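Local coordinates for protein NAD(FAD)-dependent dehydrogenase, NirB-family (N-terminal domain) (Clostridium acetobutylicum, PDB 3KLJ) that uses FAD to pass electrons from NADH to rubredoxin, feeding the oxygen-scavenging electron transfer chains of this anaerobe, at residues D33-P45 and Y72-F84. Residues are numbered along the deposited sequence; the frame is centred on the assembly and turned at random.
Sequences DDITMINSEKYLP and YEKNNIKVITSEF. With FAD (flavin-adenine dinucleotide), chain B.
Met37 sets CG beside its backbone N (chi1 -53°), and an extended chi2 (-177°) carries SD to Tyr72. This Met-aromatic contact lies in the Rossmann-type FAD-binding domain, where edge strand 78-80 pairs in parallel with strand 35-38. Met37 SD stands 4.1 Å from Tyr72 CE1, oblique to the ring. Ile77 CG2 meets Met37 CG at 3.9 Å and lies in plane at the Tyr72 ring edge. Leu44 CG packs on Tyr72 CE2 at 3.6 Å, and Phe22 of helix 19-28 also touches the tyrosine. The strands are joined by a ladder of four backbone bonds, from Lys78 N to Ile35 O through to Asn39 N to Ile80 O. On the sheet face of Thr36 and Ile80, Lys78 reaches back to Asp34 in a salt bridge. Past the strands, Glu83 N binds Asn39 O from above the carbonyl plane. Here the two segments hold the adenosine half of FAD. Asn39, Ser40 and Glu41 meet its ribose. Asn39 OD1 also accepts from Ala17 N, while Glu41 bonds Tyr46 OH and pairs with Arg48. The adenine amine N6A lies over one face of the Phe84 ring, offset toward its rim and 3.2 Å from Phe84 CE1, while Ser40 CB sits at the ring edge, 3.8 Å from Phe84 CD1.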
ATOM      1  N   ASP A  33     -26.606  14.357  -5.020  1.00 28.17           N
ATOM      2  CA  ASP A  33     -27.341  14.507  -3.751  1.00 27.84           C
ATOM      3  C   ASP A  33     -27.823  13.203  -3.094  1.00 27.17           C
ATOM      4  O   ASP A  33     -28.621  13.241  -2.151  1.00 27.78           O
ATOM      5  CB  ASP A  33     -28.507  15.503  -3.917  1.00 28.02           C
ATOM      6  CG  ASP A  33     -29.622  14.973  -4.816  1.00 28.81           C
ATOM      7  OD1 ASP A  33     -29.377  14.034  -5.608  1.00 30.04           O
ATOM      8  OD2 ASP A  33     -30.754  15.503  -4.729  1.00 28.74           O
ATOM      9  N   ASP A  34     -27.342  12.065  -3.590  1.00 25.81           N
ATOM     10  CA  ASP A  34     -27.770  10.764  -3.093  1.00 24.63           C
ATOM     11  C   ASP A  34     -26.608   9.766  -3.163  1.00 23.79           C
ATOM     12  O   ASP A  34     -26.454   9.030  -4.147  1.00 22.82           O
ATOM     13  CB  ASP A  34     -28.978  10.272  -3.899  1.00 25.01           C
ATOM     14  CG  ASP A  34     -29.589   8.994  -3.345  1.00 25.39           C
ATOM     15  OD1 ASP A  34     -29.194   8.539  -2.252  1.00 26.24           O
ATOM     16  OD2 ASP A  34     -30.482   8.441  -4.017  1.00 26.90           O
ATOM     17  N   ILE A  35     -25.807   9.756  -2.097  1.00 22.88           N
ATOM     18  CA  ILE A  35     -24.578   8.964  -2.016  1.00 22.35           C
ATOM     19  C   ILE A  35     -24.657   7.918  -0.901  1.00 22.13           C
ATOM     20  O   ILE A  35     -24.958   8.243   0.263  1.00 21.53           O
ATOM     21  CB  ILE A  35     -23.350   9.876  -1.747  1.00 22.51           C
ATOM     22  CG1 ILE A  35     -23.327  11.073  -2.705  1.00 22.62           C
ATOM     23  CG2 ILE A  35     -22.041   9.081  -1.811  1.00 22.29           C
ATOM     24  CD1 ILE A  35     -22.635  12.299  -2.106  1.00 23.49           C
ATOM     25  N   THR A  36     -24.363   6.670  -1.260  1.00 21.65           N
ATOM     26  CA  THR A  36     -24.308   5.563  -0.306  1.00 21.59           C
ATOM     27  C   THR A  36     -22.978   4.828  -0.384  1.00 21.88           C
ATOM     28  O   THR A  36     -22.520   4.476  -1.472  1.00 22.31           O
ATOM     29  CB  THR A  36     -25.443   4.559  -0.570  1.00 21.40           C
ATOM     30  OG1 THR A  36     -26.689   5.234  -0.434  1.00 21.27           O
ATOM     31  CG2 THR A  36     -25.412   3.402   0.412  1.00 21.06           C
ATOM     32  N   MET A  37     -22.378   4.590   0.777  1.00 22.13           N
ATOM     33  CA  MET A  37     -21.137   3.843   0.888  1.00 22.39           C
ATOM     34  C   MET A  37     -21.380   2.523   1.594  1.00 22.68           C
ATOM     35  O   MET A  37     -21.990   2.490   2.668  1.00 22.81           O
ATOM     36  CB  MET A  37     -20.112   4.634   1.693  1.00 22.40           C
ATOM     37  CG  MET A  37     -19.869   6.050   1.215  1.00 22.98           C
ATOM     38  SD  MET A  37     -18.566   6.824   2.199  1.00 25.11           S
ATOM     39  CE  MET A  37     -17.145   6.024   1.440  1.00 23.66           C
ATOM     40  N   ILE A  38     -20.889   1.444   0.990  1.00 22.57           N
ATOM     41  CA  ILE A  38     -20.914   0.123   1.601  1.00 23.06           C
ATOM     42  C   ILE A  38     -19.532  -0.180   2.181  1.00 22.97           C
ATOM     43  O   ILE A  38     -18.541  -0.039   1.476  1.00 23.02           O
ATOM     44  CB  ILE A  38     -21.269  -0.962   0.553  1.00 22.93           C
ATOM     45  CG1 ILE A  38     -22.652  -0.694  -0.053  1.00 23.86           C
ATOM     46  CG2 ILE A  38     -21.210  -2.362   1.172  1.00 22.93           C
ATOM     47  CD1 ILE A  38     -22.848  -1.334  -1.421  1.00 25.01           C
ATOM     48  N   ASN A  39     -19.449  -0.581   3.451  1.00 23.55           N
ATOM     49  CA  ASN A  39     -18.152  -0.992   4.018  1.00 23.94           C
ATOM     50  C   ASN A  39     -18.194  -2.273   4.831  1.00 23.88           C
ATOM     51  O   ASN A  39     -19.037  -2.424   5.715  1.00 23.80           O
ATOM     52  CB  ASN A  39     -17.520   0.126   4.848  1.00 24.88           C
ATOM     53  CG  ASN A  39     -16.012  -0.073   5.064  1.00 25.51           C
ATOM     54  OD1 ASN A  39     -15.235  -0.339   4.125  1.00 23.70           O
ATOM     55  ND2 ASN A  39     -15.598   0.061   6.309  1.00 26.99           N
ATOM     56  N   SER A  40     -17.266  -3.180   4.530  1.00 23.72           N
ATOM     57  CA  SER A  40     -17.190  -4.487   5.177  1.00 23.95           C
ATOM     58  C   SER A  40     -16.776  -4.396   6.649  1.00 23.87           C
ATOM     59  O   SER A  40     -17.154  -5.254   7.449  1.00 23.97           O
ATOM     60  CB  SER A  40     -16.241  -5.410   4.413  1.00 23.82           C
ATOM     61  OG  SER A  40     -14.908  -4.918   4.467  1.00 27.02           O
ATOM     62  N   GLU A  41     -16.008  -3.360   6.994  1.00 23.57           N
ATOM     63  CA  GLU A  41     -15.556  -3.131   8.373  1.00 23.36           C
ATOM     64  C   GLU A  41     -16.628  -2.411   9.198  1.00 23.47           C
ATOM     65  O   GLU A  41     -17.567  -1.834   8.642  1.00 23.68           O
ATOM     66  CB  GLU A  41     -14.252  -2.317   8.400  1.00 23.17           C
ATOM     67  CG  GLU A  41     -13.132  -2.847   7.494  1.00 22.46           C
ATOM     68  CD  GLU A  41     -11.790  -2.151   7.737  1.00 22.87           C
ATOM     69  OE1 GLU A  41     -11.427  -1.925   8.904  1.00 22.91           O
ATOM     70  OE2 GLU A  41     -11.085  -1.846   6.754  1.00 25.68           O
ATOM     71  N   LYS A  42     -16.482  -2.441  10.521  1.00 23.11           N
ATOM     72  CA  LYS A  42     -17.453  -1.787  11.403  1.00 23.13           C
ATOM     73  C   LYS A  42     -17.067  -0.343  11.742  1.00 22.80           C
ATOM     74  O   LYS A  42     -17.690   0.291  12.601  1.00 23.06           O
ATOM     75  CB  LYS A  42     -17.715  -2.622  12.668  1.00 23.10           C
ATOM     76  CG  LYS A  42     -16.478  -3.078  13.421  1.00 24.47           C
ATOM     77  CD  LYS A  42     -16.855  -4.002  14.584  1.00 25.95           C
ATOM     78  CE  LYS A  42     -15.655  -4.820  15.064  1.00 26.50           C
ATOM     79  NZ  LYS A  42     -15.313  -5.907  14.100  1.00 26.16           N
ATOM     80  N   TYR A  43     -16.056   0.166  11.040  1.00 21.86           N
ATOM     81  CA  TYR A  43     -15.525   1.513  11.263  1.00 21.39           C
ATOM     82  C   TYR A  43     -15.668   2.375  10.016  1.00 21.03           C
ATOM     83  O   TYR A  43     -15.630   1.871   8.888  1.00 21.63           O
ATOM     84  CB  TYR A  43     -14.041   1.453  11.701  1.00 20.52           C
ATOM     85  CG  TYR A  43     -13.781   0.400  12.763  1.00 19.70           C
ATOM     86  CD1 TYR A  43     -14.242   0.573  14.071  1.00 17.35           C
ATOM     87  CD2 TYR A  43     -13.111  -0.786  12.451  1.00 18.44           C
ATOM     88  CE1 TYR A  43     -14.027  -0.398  15.046  1.00 17.30           C
ATOM     89  CE2 TYR A  43     -12.885  -1.762  13.423  1.00 16.87           C
ATOM     90  CZ  TYR A  43     -13.350  -1.560  14.716  1.00 16.85           C
ATOM     91  OH  TYR A  43     -13.137  -2.512  15.688  1.00 15.60           O
ATOM     92  N   LEU A  44     -15.847   3.674  10.230  1.00 20.71           N
ATOM     93  CA  LEU A  44     -15.793   4.667   9.153  1.00 20.13           C
ATOM     94  C   LEU A  44     -14.402   4.688   8.494  1.00 19.67           C
ATOM     95  O   LEU A  44     -13.453   4.126   9.051  1.00 19.67           O
ATOM     96  CB  LEU A  44     -16.144   6.046   9.719  1.00 20.14           C
ATOM     97  CG  LEU A  44     -17.608   6.535   9.712  1.00 21.05           C
ATOM     98  CD1 LEU A  44     -18.646   5.531   9.194  1.00 19.24           C
ATOM     99  CD2 LEU A  44     -18.022   7.130  11.047  1.00 18.36           C
ATOM    100  N   PRO A  45     -14.283   5.307   7.300  1.00 18.82           N
ATOM    101  CA  PRO A  45     -12.979   5.442   6.660  1.00 18.55           C
ATOM    102  C   PRO A  45     -11.899   5.977   7.594  1.00 17.63           C
ATOM    103  O   PRO A  45     -12.089   6.999   8.254  1.00 16.66           O
ATOM    104  CB  PRO A  45     -13.254   6.440   5.538  1.00 18.16           C
ATOM    105  CG  PRO A  45     -14.637   6.089   5.102  1.00 18.99           C
ATOM    106  CD  PRO A  45     -15.373   5.638   6.360  1.00 18.70           C
ATOM    107  N   TYR A  72     -20.562  12.670   8.121  1.00 19.12           N
ATOM    108  CA  TYR A  72     -21.374  11.926   7.147  1.00 19.43           C
ATOM    109  C   TYR A  72     -22.856  12.261   7.261  1.00 20.03           C
ATOM    110  O   TYR A  72     -23.570  12.267   6.248  1.00 20.15           O
ATOM    111  CB  TYR A  72     -21.162  10.412   7.275  1.00 19.31           C
ATOM    112  CG  TYR A  72     -19.748   9.976   6.974  1.00 18.64           C
ATOM    113  CD1 TYR A  72     -19.357   9.651   5.679  1.00 18.08           C
ATOM    114  CD2 TYR A  72     -18.791   9.913   7.995  1.00 18.92           C
ATOM    115  CE1 TYR A  72     -18.049   9.259   5.405  1.00 18.75           C
ATOM    116  CE2 TYR A  72     -17.478   9.534   7.732  1.00 18.68           C
ATOM    117  CZ  TYR A  72     -17.116   9.209   6.443  1.00 18.15           C
ATOM    118  OH  TYR A  72     -15.827   8.828   6.204  1.00 17.67           O
ATOM    119  N   GLU A  73     -23.312  12.532   8.487  1.00 20.57           N
ATOM    120  CA  GLU A  73     -24.699  12.939   8.737  1.00 21.66           C
ATOM    121  C   GLU A  73     -24.984  14.366   8.258  1.00 21.85           C
ATOM    122  O   GLU A  73     -25.974  14.602   7.561  1.00 21.91           O
ATOM    123  CB  GLU A  73     -25.062  12.792  10.223  1.00 21.95           C
ATOM    124  CG  GLU A  73     -25.452  11.374  10.623  1.00 23.73           C
ATOM    125  CD  GLU A  73     -25.825  11.248  12.089  1.00 26.43           C
ATOM    126  OE1 GLU A  73     -26.483  12.163  12.639  1.00 26.04           O
ATOM    127  OE2 GLU A  73     -25.462  10.218  12.695  1.00 28.47           O
ATOM    128  N   LYS A  74     -24.115  15.310   8.631  1.00 22.07           N
ATOM    129  CA  LYS A  74     -24.221  16.699   8.175  1.00 22.23           C
ATOM    130  C   LYS A  74     -24.229  16.773   6.644  1.00 22.29           C
ATOM    131  O   LYS A  74     -24.927  17.596   6.057  1.00 22.26           O
ATOM    132  CB  LYS A  74     -23.065  17.537   8.731  1.00 22.12           C
ATOM    133  CG  LYS A  74     -23.489  18.870   9.334  1.00 23.45           C
ATOM    134  CD  LYS A  74     -24.124  18.681  10.718  1.00 24.32           C
ATOM    135  CE  LYS A  74     -24.520  20.005  11.369  1.00 24.76           C
ATOM    136  NZ  LYS A  74     -25.738  20.594  10.736  1.00 24.66           N
ATOM    137  N   ASN A  75     -23.458  15.899   6.004  1.00 22.52           N
ATOM    138  CA  ASN A  75     -23.359  15.885   4.547  1.00 22.69           C
ATOM    139  C   ASN A  75     -24.289  14.894   3.861  1.00 23.05           C
ATOM    140  O   ASN A  75     -24.229  14.725   2.638  1.00 23.11           O
ATOM    141  CB  ASN A  75     -21.914  15.653   4.118  1.00 22.33           C
ATOM    142  CG  ASN A  75     -21.060  16.884   4.295  1.00 22.50           C
ATOM    143  OD1 ASN A  75     -21.373  17.950   3.761  1.00 22.73           O
ATOM    144  ND2 ASN A  75     -19.979  16.752   5.056  1.00 20.70           N
ATOM    145  N   ASN A  76     -25.142  14.246   4.653  1.00 23.54           N
ATOM    146  CA  ASN A  76     -26.117  13.263   4.154  1.00 24.16           C
ATOM    147  C   ASN A  76     -25.570  12.059   3.391  1.00 24.28           C
ATOM    148  O   ASN A  76     -26.283  11.448   2.593  1.00 24.56           O
ATOM    149  CB  ASN A  76     -27.204  13.939   3.324  1.00 24.44           C
ATOM    150  CG  ASN A  76     -28.524  13.928   4.012  1.00 25.11           C
ATOM    151  OD1 ASN A  76     -28.736  14.660   4.980  1.00 26.72           O
ATOM    152  ND2 ASN A  76     -29.436  13.088   3.527  1.00 26.30           N
ATOM    153  N   ILE A  77     -24.313  11.717   3.634  1.00 24.26           N
ATOM    154  CA  ILE A  77     -23.742  10.522   3.043  1.00 24.42           C
ATOM    155  C   ILE A  77     -24.129   9.326   3.901  1.00 24.59           C
ATOM    156  O   ILE A  77     -23.866   9.302   5.104  1.00 24.90           O
ATOM    157  CB  ILE A  77     -22.207  10.632   2.908  1.00 24.30           C
ATOM    158  CG1 ILE A  77     -21.847  11.709   1.875  1.00 24.49           C
ATOM    159  CG2 ILE A  77     -21.607   9.281   2.527  1.00 23.91           C
ATOM    160  CD1 ILE A  77     -20.466  12.332   2.076  1.00 25.28           C
ATOM    161  N   LYS A  78     -24.757   8.344   3.270  1.00 24.83           N
ATOM    162  CA  LYS A  78     -25.216   7.139   3.951  1.00 25.49           C
ATOM    163  C   LYS A  78     -24.156   6.043   3.936  1.00 25.75           C
ATOM    164  O   LYS A  78     -23.721   5.586   2.868  1.00 25.60           O
ATOM    165  CB  LYS A  78     -26.522   6.646   3.319  1.00 25.56           C
ATOM    166  CG  LYS A  78     -27.687   7.618   3.513  1.00 26.85           C
ATOM    167  CD  LYS A  78     -28.788   7.429   2.483  1.00 28.91           C
ATOM    168  CE  LYS A  78     -28.395   7.999   1.117  1.00 30.25           C
ATOM    169  NZ  LYS A  78     -29.431   7.687   0.080  1.00 31.22           N
ATOM    170  N   VAL A  79     -23.732   5.632   5.125  1.00 26.19           N
ATOM    171  CA  VAL A  79     -22.726   4.583   5.254  1.00 26.71           C
ATOM    172  C   VAL A  79     -23.378   3.337   5.843  1.00 27.19           C
ATOM    173  O   VAL A  79     -23.951   3.382   6.934  1.00 27.51           O
ATOM    174  CB  VAL A  79     -21.533   5.019   6.127  1.00 26.66           C
ATOM    175  CG1 VAL A  79     -20.461   3.929   6.161  1.00 26.70           C
ATOM    176  CG2 VAL A  79     -20.936   6.329   5.611  1.00 26.58           C
ATOM    177  N   ILE A  80     -23.319   2.237   5.096  1.00 27.19           N
ATOM    178  CA  ILE A  80     -23.762   0.945   5.611  1.00 27.24           C
ATOM    179  C   ILE A  80     -22.522   0.163   6.039  1.00 27.08           C
ATOM    180  O   ILE A  80     -21.744  -0.296   5.194  1.00 26.55           O
ATOM    181  CB  ILE A  80     -24.571   0.137   4.570  1.00 27.13           C
ATOM    182  CG1 ILE A  80     -25.449   1.065   3.724  1.00 27.80           C
ATOM    183  CG2 ILE A  80     -25.423  -0.929   5.270  1.00 27.84           C
ATOM    184  CD1 ILE A  80     -26.035   0.406   2.489  1.00 28.65           C
ATOM    185  N   THR A  81     -22.333   0.033   7.353  1.00 26.98           N
ATOM    186  CA  THR A  81     -21.155  -0.654   7.899  1.00 26.86           C
ATOM    187  C   THR A  81     -21.419  -2.146   8.080  1.00 26.41           C
ATOM    188  O   THR A  81     -22.578  -2.582   8.102  1.00 26.60           O
ATOM    189  CB  THR A  81     -20.702  -0.055   9.254  1.00 27.21           C
ATOM    190  OG1 THR A  81     -21.836   0.060  10.120  1.00 27.40           O
ATOM    191  CG2 THR A  81     -20.056   1.316   9.056  1.00 27.19           C
ATOM    192  N   SER A  82     -20.330  -2.907   8.207  1.00 25.77           N
ATOM    193  CA  SER A  82     -20.351  -4.360   8.365  1.00 25.76           C
ATOM    194  C   SER A  82     -21.152  -5.058   7.260  1.00 26.21           C
ATOM    195  O   SER A  82     -21.786  -6.089   7.490  1.00 26.13           O
ATOM    196  CB  SER A  82     -20.849  -4.758   9.761  1.00 25.67           C
ATOM    197  OG  SER A  82     -19.970  -4.290  10.769  1.00 25.37           O
ATOM    198  N   GLU A  83     -21.113  -4.479   6.063  1.00 26.39           N
ATOM    199  CA  GLU A  83     -21.798  -5.046   4.911  1.00 27.00           C
ATOM    200  C   GLU A  83     -20.825  -5.248   3.747  1.00 26.69           C
ATOM    201  O   GLU A  83     -19.973  -4.399   3.468  1.00 26.69           O
ATOM    202  CB  GLU A  83     -22.990  -4.179   4.507  1.00 27.14           C
ATOM    203  CG  GLU A  83     -24.110  -4.958   3.815  1.00 29.56           C
ATOM    204  CD  GLU A  83     -24.719  -6.049   4.686  1.00 31.10           C
ATOM    205  OE1 GLU A  83     -24.530  -7.240   4.355  1.00 31.67           O
ATOM    206  OE2 GLU A  83     -25.375  -5.719   5.698  1.00 32.52           O
ATOM    207  N   PHE A  84     -20.966  -6.392   3.090  1.00 26.49           N
ATOM    208  CA  PHE A  84     -20.000  -6.900   2.131  1.00 26.62           C
ATOM    209  C   PHE A  84     -20.716  -7.198   0.814  1.00 25.81           C
ATOM    210  O   PHE A  84     -21.660  -7.988   0.785  1.00 25.56           O
ATOM    211  CB  PHE A  84     -19.361  -8.172   2.719  1.00 27.34           C
ATOM    212  CG  PHE A  84     -18.250  -8.761   1.889  1.00 29.79           C
ATOM    213  CD1 PHE A  84     -16.929  -8.341   2.066  1.00 32.38           C
ATOM    214  CD2 PHE A  84     -18.511  -9.771   0.962  1.00 32.18           C
ATOM    215  CE1 PHE A  84     -15.886  -8.895   1.310  1.00 32.79           C
ATOM    216  CE2 PHE A  84     -17.471 -10.330   0.195  1.00 32.75           C
ATOM    217  CZ  PHE A  84     -16.162  -9.894   0.374  1.00 32.61           C
TER
HETATM  218  PA  FAD B 401      -8.596   0.274   1.532  1.00 18.30           P
HETATM  219  O1A FAD B 401      -8.180  -1.169   1.639  1.00 18.60           O
HETATM  220  O2A FAD B 401      -7.858   1.169   2.498  1.00 19.35           O
HETATM  221  O5B FAD B 401     -10.170   0.394   1.766  1.00 21.06           O
HETATM  222  C5B FAD B 401     -11.074  -0.459   1.088  1.00 20.91           C
HETATM  223  C4B FAD B 401     -12.257  -0.773   2.004  1.00 21.12           C
HETATM  224  O4B FAD B 401     -13.231  -1.530   1.286  1.00 19.85           O
HETATM  225  C3B FAD B 401     -11.826  -1.629   3.191  1.00 21.12           C
HETATM  226  O3B FAD B 401     -12.298  -1.034   4.389  1.00 23.72           O
HETATM  227  C2B FAD B 401     -12.467  -2.984   2.957  1.00 21.25           C
HETATM  228  O2B FAD B 401     -12.900  -3.592   4.154  1.00 23.46           O
HETATM  229  C1B FAD B 401     -13.653  -2.632   2.071  1.00 20.89           C
HETATM  230  N9A FAD B 401     -14.109  -3.747   1.221  1.00 21.12           N
HETATM  231  C8A FAD B 401     -13.343  -4.718   0.633  1.00 21.82           C
HETATM  232  N7A FAD B 401     -14.157  -5.545  -0.065  1.00 21.27           N
HETATM  233  C5A FAD B 401     -15.429  -5.115   0.061  1.00 21.30           C
HETATM  234  C6A FAD B 401     -16.639  -5.598  -0.439  1.00 21.45           C
HETATM  235  N6A FAD B 401     -16.705  -6.823  -0.964  1.00 20.16           N
HETATM  236  N1A FAD B 401     -17.807  -4.929  -0.121  1.00 20.91           N
HETATM  237  C2A FAD B 401     -17.781  -3.801   0.679  1.00 20.44           C
HETATM  238  N3A FAD B 401     -16.579  -3.337   1.179  1.00 21.51           N
HETATM  239  C4A FAD B 401     -15.416  -3.983   0.870  1.00 21.55           C
HETATM  240  N1  FAD B 401       0.447   3.647   1.668  1.00 20.18           N
HETATM  241  C2  FAD B 401       1.349   4.668   1.460  1.00 21.45           C
HETATM  242  O2  FAD B 401       1.261   5.351   0.454  1.00 21.38           O
HETATM  243  N3  FAD B 401       2.331   4.947   2.389  1.00 20.29           N
HETATM  244  C4  FAD B 401       2.427   4.189   3.532  1.00 21.27           C
HETATM  245  O4  FAD B 401       3.325   4.455   4.335  1.00 20.99           O
HETATM  246  C4X FAD B 401       1.526   3.137   3.752  1.00 20.65           C
HETATM  247  N5  FAD B 401       1.596   2.364   4.901  1.00 19.24           N
HETATM  248  C5X FAD B 401       0.700   1.333   5.112  1.00 18.91           C
HETATM  249  C6  FAD B 401       0.781   0.552   6.273  1.00 18.36           C
HETATM  250  C7  FAD B 401      -0.144  -0.484   6.478  1.00 17.62           C
HETATM  251  C7M FAD B 401      -0.062  -1.325   7.718  1.00 17.50           C
HETATM  252  C8  FAD B 401      -1.130  -0.744   5.525  1.00 17.67           C
HETATM  253  C8M FAD B 401      -2.132  -1.855   5.716  1.00 16.29           C
HETATM  254  C9  FAD B 401      -1.200   0.032   4.374  1.00 17.60           C
HETATM  255  C9A FAD B 401      -0.291   1.073   4.165  1.00 19.92           C
HETATM  256  N10 FAD B 401      -0.371   1.852   3.011  1.00 19.59           N
HETATM  257  C10 FAD B 401       0.531   2.878   2.808  1.00 20.39           C
HETATM  258  C1' FAD B 401      -1.414   1.563   1.983  1.00 19.11           C
HETATM  259  C2' FAD B 401      -2.619   2.472   2.098  1.00 19.92           C
HETATM  260  O2' FAD B 401      -3.261   2.208   3.328  1.00 21.00           O
HETATM  261  C3' FAD B 401      -3.537   2.147   0.936  1.00 19.07           C
HETATM  262  O3' FAD B 401      -2.913   2.522  -0.278  1.00 21.52           O
HETATM  263  C4' FAD B 401      -4.881   2.849   1.020  1.00 19.39           C
HETATM  264  O4' FAD B 401      -5.532   2.535   2.245  1.00 18.88           O
HETATM  265  C5' FAD B 401      -5.752   2.356  -0.129  1.00 18.13           C
HETATM  266  O5' FAD B 401      -7.045   2.865   0.079  1.00 18.38           O
HETATM  267  P   FAD B 401      -8.288   2.164  -0.622  1.00 17.46           P
HETATM  268  O1P FAD B 401      -9.543   2.948  -0.278  1.00 18.90           O
HETATM  269  O2P FAD B 401      -8.053   1.986  -2.102  1.00 18.74           O
HETATM  270  O3P FAD B 401      -8.344   0.673  -0.006  1.00 17.98           O
HETATM  271  O   HOH W   1     -14.145   8.543   8.319  1.00 13.24           O